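Local coordinates for KLLA0E08119p (Kluyveromyces lactis, PDB 3VA7), which probably carboxylates urea with bicarbonate and ATP by way of its biotin, being the urea carboxylase part of a larger enzyme of urea degradation, at residues A[556-561]-A[573-578]; A[479-484]-A[538-543]; A[547-552]-A[563-568]; A[543-548]-A[627-632]. All coordinates share one frame; numbering follows the deposited sequence.

Contact 1 (A[556-561]-A[573-578]); sequences CTLNDA and RGDILS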
loop_
_atom_site.group_PDB
_atom_site.type_symbol
_atom_site.label_atom_id
_atom_site.label_comp_id
_atom_site.label_asym_id
_atom_site.label_seq_id
_atom_site.Cartn_x
_atom_site.Cartn_y
_atom_site.Cartn_z
ATOM N N CYS A 556 -27.137 -8.798 -13.020
ATOM C CA CYS A 556 -26.851 -7.412 -12.752
ATOM C C CYS A 556 -28.097 -6.546 -12.810
ATOM O O CYS A 556 -28.864 -6.555 -13.763
ATOM C CB CYS A 556 -25.776 -6.829 -13.707
ATOM S SG CYS A 556 -24.281 -7.839 -14.071
ATOM N N THR A 557 -28.207 -5.726 -11.783
ATOM C CA THR A 557 -29.363 -4.935 -11.448
ATOM C C THR A 557 -29.083 -3.456 -11.613
ATOM O O THR A 557 -28.062 -2.981 -11.141
ATOM C CB THR A 557 -29.611 -5.171 -9.953
ATOM O OG1 THR A 557 -30.570 -6.210 -9.816
ATOM C CG2 THR A 557 -30.022 -3.853 -9.147
ATOM N N LEU A 558 -29.986 -2.728 -12.254
ATOM C CA LEU A 558 -30.026 -1.282 -12.110
ATOM C C LEU A 558 -31.398 -0.830 -11.617
ATOM O O LEU A 558 -32.434 -0.975 -12.330
ATOM C CB LEU A 558 -29.660 -0.554 -13.393
ATOM C CG LEU A 558 -29.531 0.950 -13.204
ATOM C CD1 LEU A 558 -28.256 1.188 -12.426
ATOM C CD2 LEU A 558 -29.539 1.730 -14.550
ATOM N N ASN A 559 -31.378 -0.259 -10.404
ATOM C CA ASN A 559 -32.587 0.068 -9.648
ATOM C C ASN A 559 -33.545 -1.120 -9.770
ATOM O O ASN A 559 -34.746 -0.951 -10.017
ATOM C CB ASN A 559 -33.228 1.367 -10.172
ATOM C CG ASN A 559 -32.398 2.582 -9.869
ATOM O OD1 ASN A 559 -31.891 2.724 -8.760
ATOM N ND2 ASN A 559 -32.275 3.486 -10.838
ATOM N N ASP A 560 -32.973 -2.322 -9.685
ATOM C CA ASP A 560 -33.735 -3.575 -9.600
ATOM C C ASP A 560 -34.189 -4.252 -10.893
ATOM O O ASP A 560 -34.564 -5.424 -10.866
ATOM C CB ASP A 560 -34.890 -3.430 -8.609
ATOM C CG ASP A 560 -34.393 -3.342 -7.184
ATOM O OD1 ASP A 560 -33.741 -4.312 -6.736
ATOM O OD2 ASP A 560 -34.613 -2.294 -6.528
ATOM N N ALA A 561 -34.135 -3.539 -12.009
ATOM C CA ALA A 561 -34.373 -4.143 -13.314
ATOM C C ALA A 561 -33.084 -4.792 -13.832
ATOM O O ALA A 561 -32.082 -4.095 -13.949
ATOM C CB ALA A 561 -34.899 -3.084 -14.322
ATOM N N ARG A 573 -27.886 8.625 -11.453
ATOM C CA ARG A 573 -27.657 9.496 -10.286
ATOM C C ARG A 573 -28.788 9.250 -9.348
ATOM O O ARG A 573 -29.945 9.534 -9.672
ATOM C CB ARG A 573 -27.608 10.994 -10.603
ATOM C CG ARG A 573 -27.652 11.842 -9.335
ATOM C CD ARG A 573 -27.372 13.302 -9.598
ATOM N NE ARG A 573 -27.273 14.039 -8.333
ATOM C CZ ARG A 573 -27.340 15.377 -8.200
ATOM N NH1 ARG A 573 -27.527 16.175 -9.266
ATOM N NH2 ARG A 573 -27.222 15.929 -6.984
ATOM N N GLY A 574 -28.451 8.708 -8.185
ATOM C CA GLY A 574 -29.432 8.009 -7.387
ATOM C C GLY A 574 -29.556 6.564 -7.852
ATOM O O GLY A 574 -30.232 5.772 -7.209
ATOM N N ASP A 575 -28.899 6.194 -8.952
ATOM C CA ASP A 575 -28.990 4.810 -9.401
ATOM C C ASP A 575 -28.228 3.822 -8.507
ATOM O O ASP A 575 -27.121 4.073 -8.059
ATOM C CB ASP A 575 -28.510 4.664 -10.835
ATOM C CG ASP A 575 -29.566 5.041 -11.866
ATOM O OD1 ASP A 575 -30.680 5.530 -11.465
ATOM O OD2 ASP A 575 -29.249 4.838 -13.086
ATOM N N ILE A 576 -28.835 2.691 -8.241
ATOM C CA ILE A 576 -28.099 1.635 -7.618
ATOM C C ILE A 576 -27.869 0.504 -8.619
ATOM O O ILE A 576 -28.820 -0.177 -9.055
ATOM C CB ILE A 576 -28.780 1.148 -6.342
ATOM C CG1 ILE A 576 -28.753 2.280 -5.302
ATOM C CG2 ILE A 576 -28.131 -0.161 -5.858
ATOM C CD1 ILE A 576 -29.888 2.241 -4.311
ATOM N N LEU A 577 -26.591 0.348 -8.980
ATOM C CA LEU A 577 -26.083 -0.789 -9.754
ATOM C C LEU A 577 -25.714 -1.849 -8.774
ATOM O O LEU A 577 -25.131 -1.563 -7.754
ATOM C CB LEU A 577 -24.860 -0.386 -10.595
ATOM C CG LEU A 577 -24.032 -1.447 -11.354
ATOM C CD1 LEU A 577 -24.830 -2.186 -12.415
ATOM C CD2 LEU A 577 -22.791 -0.803 -12.002
ATOM N N SER A 578 -26.071 -3.078 -9.059
ATOM C CA SER A 578 -25.711 -4.162 -8.172
ATOM C C SER A 578 -25.362 -5.403 -8.993
ATOM O O SER A 578 -26.128 -5.811 -9.872
ATOM C CB SER A 578 -26.864 -4.432 -7.195
ATOM O OG SER A 578 -26.955 -5.810 -6.853
#
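N559 meets the 573-578 segment with three hydrogen bonds, two of them made by its side chain, one given and one received. Its ND2 donates to OD1 of D575 over 2.7 Å; the acceptor lies near the amide plane but is approached from above the carboxylate, the two flat groups standing 84° apart. The other arm, N559 OD1, receives I576 N at 3.1 Å from above its carbonyl plane, and the backbone N of N559 gives to I576 O at 2.9 Å. With CG anti to its carbonyl carbon (chi1 -69°), the amide is carried over to D575 and I576 and is fixed at both ends. T557 and S578 follow as a hydrogen-bonded antiparallel pair, T557 N to S578 O being 2.8 Å. D575 OD2 takes the backbone N of K572 and lies 3.4 Å from L558 CD2. With an alanine in place of D575, N559 ND2 and the K572 amide would probably each lose an acceptor. L558 CD1 packs on L577 CB at 4.2 Å. A type I' turn from L558 to A561 leads on to edge strand 561-562. On the far side strand 576-582 pairs with strand 538-541, while C556 and L577 pack on V549 and I547 of strand 545-550.

Contact 2 (A[479-484]-A[538-543]); sequences EVLAPG and KLLFHT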
loop_
_atom_site.group_PDB
_atom_site.type_symbol
_atom_site.label_atom_id
_atom_site.label_comp_id
_atom_site.label_asym_id
_atom_site.label_seq_id
_atom_site.Cartn_x
_atom_site.Cartn_y
_atom_site.Cartn_z
ATOM N N GLU A 479 -20.392 5.211 -4.752
ATOM C CA GLU A 479 -20.264 4.922 -3.335
ATOM C C GLU A 479 -20.597 3.475 -3.123
ATOM O O GLU A 479 -21.544 2.974 -3.695
ATOM C CB GLU A 479 -21.209 5.820 -2.511
ATOM C CG GLU A 479 -21.246 5.512 -0.994
ATOM C CD GLU A 479 -22.276 6.347 -0.202
ATOM O OE1 GLU A 479 -22.601 5.947 0.959
ATOM O OE2 GLU A 479 -22.741 7.390 -0.749
ATOM N N VAL A 480 -19.838 2.811 -2.272
ATOM C CA VAL A 480 -19.992 1.395 -2.110
ATOM C C VAL A 480 -21.024 1.055 -1.026
ATOM O O VAL A 480 -20.715 1.064 0.184
ATOM C CB VAL A 480 -18.636 0.753 -1.781
ATOM C CG1 VAL A 480 -18.798 -0.743 -1.583
ATOM C CG2 VAL A 480 -17.624 1.059 -2.874
ATOM N N LEU A 481 -22.241 0.741 -1.445
ATOM C CA LEU A 481 -23.265 0.305 -0.492
ATOM C C LEU A 481 -22.979 -1.070 0.064
ATOM O O LEU A 481 -23.441 -1.382 1.157
ATOM C CB LEU A 481 -24.650 0.267 -1.139
ATOM C CG LEU A 481 -25.568 1.492 -1.227
ATOM C CD1 LEU A 481 -24.887 2.799 -0.850
ATOM C CD2 LEU A 481 -26.151 1.525 -2.648
ATOM N N ALA A 482 -22.270 -1.905 -0.711
ATOM C CA ALA A 482 -21.815 -3.248 -0.290
ATOM C C ALA A 482 -20.581 -3.614 -1.154
ATOM O O ALA A 482 -20.543 -3.242 -2.329
ATOM C CB ALA A 482 -22.896 -4.240 -0.478
ATOM N N PRO A 483 -19.572 -4.328 -0.584
ATOM C CA PRO A 483 -18.267 -4.433 -1.297
ATOM C C PRO A 483 -18.140 -5.544 -2.360
ATOM O O PRO A 483 -17.411 -5.379 -3.314
ATOM C CB PRO A 483 -17.258 -4.692 -0.156
ATOM C CG PRO A 483 -18.060 -5.453 0.905
ATOM C CD PRO A 483 -19.525 -4.951 0.759
ATOM N N GLY A 484 -18.845 -6.656 -2.184
ATOM C CA GLY A 484 -18.581 -7.863 -2.959
ATOM C C GLY A 484 -17.432 -8.569 -2.296
ATOM O O GLY A 484 -16.726 -7.953 -1.503
ATOM N N LYS A 538 -22.732 -3.572 -4.374
ATOM C CA LYS A 538 -23.819 -2.716 -4.839
ATOM C C LYS A 538 -23.341 -1.290 -4.709
ATOM O O LYS A 538 -22.789 -0.921 -3.687
ATOM C CB LYS A 538 -25.227 -2.982 -4.208
ATOM C CG LYS A 538 -25.314 -3.637 -2.813
ATOM C CD LYS A 538 -26.446 -4.744 -2.615
ATOM C CE LYS A 538 -27.905 -4.296 -2.979
ATOM N NZ LYS A 538 -28.362 -2.957 -2.436
ATOM N N LEU A 539 -23.518 -0.509 -5.765
ATOM C CA LEU A 539 -22.958 0.815 -5.811
ATOM C C LEU A 539 -24.026 1.883 -5.998
ATOM O O LEU A 539 -24.938 1.701 -6.778
ATOM C CB LEU A 539 -21.965 0.914 -6.971
ATOM C CG LEU A 539 -20.931 -0.193 -7.197
ATOM C CD1 LEU A 539 -20.190 0.127 -8.508
ATOM C CD2 LEU A 539 -19.972 -0.319 -5.995
ATOM N N LEU A 540 -23.892 3.002 -5.298
ATOM C CA LEU A 540 -24.757 4.139 -5.498
ATOM C C LEU A 540 -24.015 5.173 -6.333
ATOM O O LEU A 540 -22.896 5.542 -6.036
ATOM C CB LEU A 540 -25.189 4.731 -4.151
ATOM C CG LEU A 540 -25.911 6.095 -4.016
ATOM C CD1 LEU A 540 -26.989 6.283 -5.079
ATOM C CD2 LEU A 540 -26.529 6.232 -2.610
ATOM N N PHE A 541 -24.641 5.629 -7.396
ATOM C CA PHE A 541 -23.983 6.572 -8.254
ATOM C C PHE A 541 -24.459 7.979 -7.930
ATOM O O PHE A 541 -25.675 8.209 -7.812
ATOM C CB PHE A 541 -24.252 6.220 -9.707
ATOM C CG PHE A 541 -23.301 5.224 -10.268
ATOM C CD1 PHE A 541 -22.226 5.636 -11.052
ATOM C CD2 PHE A 541 -23.467 3.879 -10.022
ATOM C CE1 PHE A 541 -21.347 4.715 -11.580
ATOM C CE2 PHE A 541 -22.578 2.943 -10.539
ATOM C CZ PHE A 541 -21.524 3.351 -11.301
ATOM N N HIS A 542 -23.513 8.906 -7.795
ATOM C CA HIS A 542 -23.829 10.249 -7.328
ATOM C C HIS A 542 -23.812 11.223 -8.454
ATOM O O HIS A 542 -23.983 12.448 -8.283
ATOM C CB HIS A 542 -22.853 10.672 -6.243
ATOM C CG HIS A 542 -23.213 10.106 -4.925
ATOM N ND1 HIS A 542 -22.460 9.138 -4.299
ATOM C CD2 HIS A 542 -24.306 10.303 -4.149
ATOM C CE1 HIS A 542 -23.044 8.800 -3.163
ATOM N NE2 HIS A 542 -24.166 9.491 -3.050
ATOM N N THR A 543 -23.585 10.655 -9.615
ATOM C CA THR A 543 -23.406 11.441 -10.791
ATOM C C THR A 543 -23.809 10.546 -11.978
ATOM O O THR A 543 -24.195 9.393 -11.778
ATOM C CB THR A 543 -21.977 11.900 -10.843
ATOM O OG1 THR A 543 -21.814 12.788 -11.947
ATOM C CG2 THR A 543 -21.068 10.696 -11.015
#
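E479 and L540 form the regular part of the contact, a hydrogen-bonded antiparallel pair in which E479 N to L540 O and L540 N to E479 O each span 2.8 Å. Next to it V480 and L539 are a non-hydrogen-bonded pair; their side chains run side by side on the opposite face, V480 CG2 4.1 Å from L539 CD2. L481 lays both methyls against L540, its CD2 lying 3.7 Å from L540 CB. The solvent side is K538, exposed and bent along its chain, with CG, and CD more distantly, against A482 CB; its bonds K538 N to A482 O and L481 N to K538 O are both weak. At the other end the ring of H542 turns an edge to the E479 carboxylate, the planes 18° apart, though how the imidazole is turned is unsettled. Exchanging H542 for an alanine is likely to strip this ring edge from the carboxylate, whose OE1 has a long, weak ion pair with K375, and to uncover P475. K538 O also receives A482 N, at 3.2 Å on a lone pair. L481 and A482 both facing K538 make a classic beta bulge, placed where the chain turns a corner at L481, in the antiparallel sheet where strands 477-480 and 538-541 are neighbours.

Contact 3 (A[547-552]-A[563-568]); sequences IAVSGG and IAQNEP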
loop_
_atom_site.group_PDB
_atom_site.type_symbol
_atom_site.label_atom_id
_atom_site.label_comp_id
_atom_site.label_asym_id
_atom_site.label_seq_id
_atom_site.Cartn_x
_atom_site.Cartn_y
_atom_site.Cartn_z
ATOM N N ILE A 547 -21.874 2.464 -18.110
ATOM C CA ILE A 547 -21.358 1.323 -17.371
ATOM C C ILE A 547 -21.433 0.105 -18.266
ATOM O O ILE A 547 -22.256 0.059 -19.173
ATOM C CB ILE A 547 -22.251 1.141 -16.082
ATOM C CG1 ILE A 547 -21.500 1.627 -14.855
ATOM C CG2 ILE A 547 -22.871 -0.280 -15.837
ATOM C CD1 ILE A 547 -21.229 3.117 -14.886
ATOM N N ALA A 548 -20.615 -0.907 -18.022
ATOM C CA ALA A 548 -20.814 -2.153 -18.715
ATOM C C ALA A 548 -20.247 -3.211 -17.856
ATOM O O ALA A 548 -19.416 -2.915 -17.013
ATOM C CB ALA A 548 -20.108 -2.124 -20.020
ATOM N N VAL A 549 -20.707 -4.446 -18.035
ATOM C CA VAL A 549 -20.180 -5.585 -17.262
ATOM C C VAL A 549 -19.837 -6.693 -18.234
ATOM O O VAL A 549 -20.568 -6.956 -19.181
ATOM C CB VAL A 549 -21.179 -6.080 -16.206
ATOM C CG1 VAL A 549 -20.610 -7.218 -15.405
ATOM C CG2 VAL A 549 -21.534 -4.930 -15.257
ATOM N N SER A 550 -18.703 -7.330 -18.026
ATOM C CA SER A 550 -18.264 -8.352 -18.961
ATOM C C SER A 550 -17.516 -9.398 -18.174
ATOM O O SER A 550 -17.018 -9.083 -17.092
ATOM C CB SER A 550 -17.382 -7.745 -20.071
ATOM O OG SER A 550 -17.346 -8.643 -21.169
ATOM N N GLY A 551 -17.434 -10.613 -18.694
ATOM C CA GLY A 551 -16.755 -11.651 -17.998
ATOM C C GLY A 551 -17.687 -12.805 -17.731
ATOM O O GLY A 551 -18.400 -13.256 -18.621
ATOM N N GLY A 552 -17.670 -13.302 -16.490
ATOM C CA GLY A 552 -18.541 -14.413 -16.064
ATOM C C GLY A 552 -20.019 -14.062 -16.160
ATOM O O GLY A 552 -20.395 -12.896 -16.382
ATOM N N ILE A 563 -30.151 -6.038 -16.176
ATOM C CA ILE A 563 -29.422 -5.186 -17.102
ATOM C C ILE A 563 -28.573 -6.200 -17.863
ATOM O O ILE A 563 -28.302 -7.302 -17.328
ATOM C CB ILE A 563 -28.677 -4.076 -16.288
ATOM C CG1 ILE A 563 -28.858 -2.699 -16.924
ATOM C CG2 ILE A 563 -27.211 -4.408 -15.954
ATOM C CD1 ILE A 563 -30.231 -2.036 -16.672
ATOM N N ALA A 564 -28.239 -5.889 -19.118
ATOM C CA ALA A 564 -27.479 -6.828 -19.984
ATOM C C ALA A 564 -25.956 -6.678 -19.812
ATOM O O ALA A 564 -25.446 -5.580 -19.570
ATOM C CB ALA A 564 -27.857 -6.650 -21.452
ATOM N N GLN A 565 -25.235 -7.784 -19.930
ATOM C CA GLN A 565 -23.776 -7.744 -20.035
ATOM C C GLN A 565 -23.345 -7.308 -21.435
ATOM O O GLN A 565 -24.069 -7.518 -22.395
ATOM C CB GLN A 565 -23.224 -9.118 -19.682
ATOM C CG GLN A 565 -23.770 -9.607 -18.343
ATOM C CD GLN A 565 -22.918 -10.662 -17.714
ATOM O OE1 GLN A 565 -21.722 -10.690 -17.941
ATOM N NE2 GLN A 565 -23.524 -11.551 -16.915
ATOM N N ASN A 566 -22.188 -6.665 -21.551
ATOM C CA ASN A 566 -21.568 -6.350 -22.856
ATOM C C ASN A 566 -22.223 -5.247 -23.619
ATOM O O ASN A 566 -21.864 -4.993 -24.761
ATOM C CB ASN A 566 -21.429 -7.582 -23.755
ATOM C CG ASN A 566 -20.792 -8.731 -23.041
ATOM O OD1 ASN A 566 -19.790 -8.574 -22.353
ATOM N ND2 ASN A 566 -21.371 -9.906 -23.189
ATOM N N GLU A 567 -23.163 -4.573 -22.977
ATOM C CA GLU A 567 -23.835 -3.402 -23.566
ATOM C C GLU A 567 -23.551 -2.159 -22.756
ATOM O O GLU A 567 -23.386 -2.257 -21.560
ATOM C CB GLU A 567 -25.366 -3.625 -23.652
ATOM C CG GLU A 567 -25.833 -4.241 -24.948
ATOM C CD GLU A 567 -27.124 -4.988 -24.797
ATOM O OE1 GLU A 567 -28.113 -4.322 -24.366
ATOM O OE2 GLU A 567 -27.138 -6.224 -25.109
ATOM N N PRO A 568 -23.508 -0.987 -23.401
ATOM C CA PRO A 568 -23.362 0.243 -22.620
ATOM C C PRO A 568 -24.651 0.626 -21.893
ATOM O O PRO A 568 -25.588 1.102 -22.513
ATOM C CB PRO A 568 -23.022 1.288 -23.677
ATOM C CG PRO A 568 -23.597 0.764 -24.955
ATOM C CD PRO A 568 -23.469 -0.732 -24.858
HETATM O O HOH W 1 -23.425 -4.369 -20.202
#
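S550 and N566 are brought together by their first torsions: OG of S550 stands anti to its backbone N (chi1 -161°), and CG of N566 lies anti to its carbonyl carbon (chi1 -50°), which swings the amide back over the strand although its CB sets off away from it. S550 OG then donates to N566 OD1 at 2.7 Å, meeting the oxygen almost end-on. This buried hydroxyl, packed beside L516 and A517 of helix 511-520, so has its acceptor in the loop. N566 is also held by its backbone, N giving to V549 O at 2.9 Å, one residue earlier on the strand. Q565 lays its CB 3.5 Å from the same V549 O and carries its amide to the neighbourhood of G552 O. The loop bows away around E567, whose O still touches A548 CB at 3.6 Å, and returns at P568. A water between the backbones weakly accepts V549 N and sits beside A564 O and E567 O, too close to be trusted in detail. The arrangement is that of a connecting loop lying alongside strand 545-550. Residues 563-568 lead from edge strand 561-562 of one antiparallel sheet to edge strand 569-571 of the other, where I569 pairs with I547, and the two sheets pack together.

Contact 4 (A[543-548]-A[627-632]); sequences TETVIA and LFLNQP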
loop_
_atom_site.group_PDB
_atom_site.type_symbol
_atom_site.label_atom_id
_atom_site.label_comp_id
_atom_site.label_asym_id
_atom_site.label_seq_id
_atom_site.Cartn_x
_atom_site.Cartn_y
_atom_site.Cartn_z
ATOM N N THR A 543 -23.585 10.655 -9.615
ATOM C CA THR A 543 -23.406 11.441 -10.791
ATOM C C THR A 543 -23.809 10.546 -11.978
ATOM O O THR A 543 -24.195 9.393 -11.778
ATOM C CB THR A 543 -21.977 11.900 -10.843
ATOM O OG1 THR A 543 -21.814 12.788 -11.947
ATOM C CG2 THR A 543 -21.068 10.696 -11.015
ATOM N N GLU A 544 -23.728 11.051 -13.199
ATOM C CA GLU A 544 -24.185 10.263 -14.350
ATOM C C GLU A 544 -23.049 9.723 -15.184
ATOM O O GLU A 544 -22.010 10.352 -15.309
ATOM C CB GLU A 544 -25.184 11.046 -15.229
ATOM C CG GLU A 544 -24.654 12.319 -15.888
ATOM C CD GLU A 544 -25.382 12.656 -17.212
ATOM O OE1 GLU A 544 -26.639 12.472 -17.296
ATOM O OE2 GLU A 544 -24.687 13.090 -18.179
ATOM N N THR A 545 -23.260 8.564 -15.795
ATOM C CA THR A 545 -22.209 7.951 -16.609
ATOM C C THR A 545 -22.760 6.766 -17.394
ATOM O O THR A 545 -23.945 6.476 -17.318
ATOM C CB THR A 545 -20.990 7.503 -15.693
ATOM O OG1 THR A 545 -19.911 6.964 -16.484
ATOM C CG2 THR A 545 -21.430 6.500 -14.629
ATOM N N VAL A 546 -21.876 6.083 -18.121
ATOM C CA VAL A 546 -22.158 4.827 -18.780
ATOM C C VAL A 546 -21.346 3.685 -18.106
ATOM O O VAL A 546 -20.261 3.906 -17.640
ATOM C CB VAL A 546 -21.842 4.931 -20.317
ATOM C CG1 VAL A 546 -22.318 3.702 -21.057
ATOM C CG2 VAL A 546 -22.417 6.216 -20.943
ATOM N N ILE A 547 -21.874 2.464 -18.110
ATOM C CA ILE A 547 -21.358 1.323 -17.371
ATOM C C ILE A 547 -21.433 0.105 -18.266
ATOM O O ILE A 547 -22.256 0.059 -19.173
ATOM C CB ILE A 547 -22.251 1.141 -16.082
ATOM C CG1 ILE A 547 -21.500 1.627 -14.855
ATOM C CG2 ILE A 547 -22.871 -0.280 -15.837
ATOM C CD1 ILE A 547 -21.229 3.117 -14.886
ATOM N N ALA A 548 -20.615 -0.907 -18.022
ATOM C CA ALA A 548 -20.814 -2.153 -18.715
ATOM C C ALA A 548 -20.247 -3.211 -17.856
ATOM O O ALA A 548 -19.416 -2.915 -17.013
ATOM C CB ALA A 548 -20.108 -2.124 -20.020
ATOM N N LEU A 627 -15.637 6.228 -4.655
ATOM C CA LEU A 627 -14.694 6.341 -5.752
ATOM C C LEU A 627 -15.078 7.367 -6.775
ATOM O O LEU A 627 -16.194 7.365 -7.259
ATOM C CB LEU A 627 -14.530 4.987 -6.422
ATOM C CG LEU A 627 -13.618 3.991 -5.713
ATOM C CD1 LEU A 627 -14.304 3.337 -4.517
ATOM C CD2 LEU A 627 -13.220 2.963 -6.720
ATOM N N PHE A 628 -14.106 8.192 -7.134
ATOM C CA PHE A 628 -14.282 9.348 -7.989
ATOM C C PHE A 628 -14.126 9.022 -9.447
ATOM O O PHE A 628 -13.289 8.175 -9.789
ATOM C CB PHE A 628 -13.308 10.475 -7.569
ATOM C CG PHE A 628 -13.768 11.188 -6.343
ATOM C CD1 PHE A 628 -13.465 10.682 -5.075
ATOM C CD2 PHE A 628 -14.606 12.286 -6.444
ATOM C CE1 PHE A 628 -13.959 11.295 -3.918
ATOM C CE2 PHE A 628 -15.098 12.906 -5.315
ATOM C CZ PHE A 628 -14.784 12.404 -4.044
ATOM N N LEU A 629 -14.922 9.693 -10.299
ATOM C CA LEU A 629 -14.876 9.480 -11.752
ATOM C C LEU A 629 -14.246 10.656 -12.445
ATOM O O LEU A 629 -13.808 11.588 -11.784
ATOM C CB LEU A 629 -16.258 9.264 -12.337
ATOM C CG LEU A 629 -17.186 8.196 -11.776
ATOM C CD1 LEU A 629 -18.298 8.007 -12.800
ATOM C CD2 LEU A 629 -16.471 6.867 -11.463
ATOM N N ASN A 630 -14.244 10.623 -13.775
ATOM C CA ASN A 630 -13.562 11.609 -14.588
ATOM C C ASN A 630 -14.533 12.295 -15.575
ATOM O O ASN A 630 -14.388 12.147 -16.799
ATOM C CB ASN A 630 -12.407 10.905 -15.317
ATOM C CG ASN A 630 -11.798 11.738 -16.451
ATOM O OD1 ASN A 630 -11.836 12.979 -16.424
ATOM N ND2 ASN A 630 -11.218 11.053 -17.453
ATOM N N GLN A 631 -15.533 13.017 -15.052
ATOM C CA GLN A 631 -16.420 13.865 -15.896
ATOM C C GLN A 631 -15.599 15.075 -16.398
ATOM O O GLN A 631 -15.204 15.947 -15.593
ATOM C CB GLN A 631 -17.639 14.378 -15.099
ATOM C CG GLN A 631 -19.034 14.269 -15.780
ATOM C CD GLN A 631 -19.838 13.020 -15.294
ATOM O OE1 GLN A 631 -20.921 13.132 -14.680
ATOM N NE2 GLN A 631 -19.281 11.830 -15.552
ATOM N N PRO A 632 -15.346 15.144 -17.727
ATOM C CA PRO A 632 -14.453 16.217 -18.264
ATOM C C PRO A 632 -14.810 17.666 -17.799
ATOM O O PRO A 632 -13.903 18.440 -17.466
ATOM C CB PRO A 632 -14.551 16.048 -19.792
ATOM C CG PRO A 632 -15.874 15.206 -20.029
ATOM C CD PRO A 632 -15.985 14.333 -18.794
#
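Q631 reaches across to T543 and the backbone of E544, while L629 beneath it touches T543 and T545. The Q631 chain does not run straight: it bends at chi2 (99°), which turns the amide in towards the loop residues T543 and E544. The end modelled as OE1 lies 2.9 Å from T543 OG1, and amide carbon CD of Q631 is 3.4 Å from E544 O; since the amide may be turned over, which arm faces which oxygen stays open. T543 keeps OG1 anti to its backbone N (chi1 -175°), and this presents the hydroxyl to the amide from the opposing direction. Its CG2 is left in the crowded position between the backbone N and the carbonyl carbon, and from there it comes to 4.3 Å from L629 CD1. T545 repeats the same rotamer, two residues on. Its CG2 meets the same methyl, L629 CD1, at 3.9 Å, the two side chains crossing at about a right angle. L629 has CG anti to the carbonyl carbon (chi1 -53°), and of its two methyls CD1 is the one that meets the threonines. I592 of strand 587-592 packs on both T545 and L629, and F478 adds to the cover of L629. E544 points its CB away, and its CG lies 4.0 Å from the Q631 atom modelled as OE1, on the exposed side. The chemistry is therefore divided by depth: a buried leucine methyl against threonine methyls below, and above it a glutamine amide among oxygens, whose pairing depends on how the amide is turned. Side chains rather than paired backbones join the two segments, consistent with a modest surface contact.

Overall arrangement
Contacts 1 and 2 are successive backbone pairings of one six-stranded antiparallel sheet, joined where strand 576-582 lies beside strand 538-541. Contacts 3 and 4 both use strand 545-550 of the five-stranded sheet, their segments overlapping at I547 and A548; contact 4 ties it to outermost strand 626-628 of the six-stranded sheet and so bridges the two. The sheets also meet where I547 packs on L577 and F541. Contact 4 lies at the surface, the others are partly buried. Contacts 1 and 2 rest on backbone strand bonds, extended in contact 1 by an asparagine side chain and broken in contact 2 by a bulge; contact 3 has one backbone bond, a serine-asparagine bond and a loosely defined water, contact 4 methyl packing and an amide of unsettled orientation.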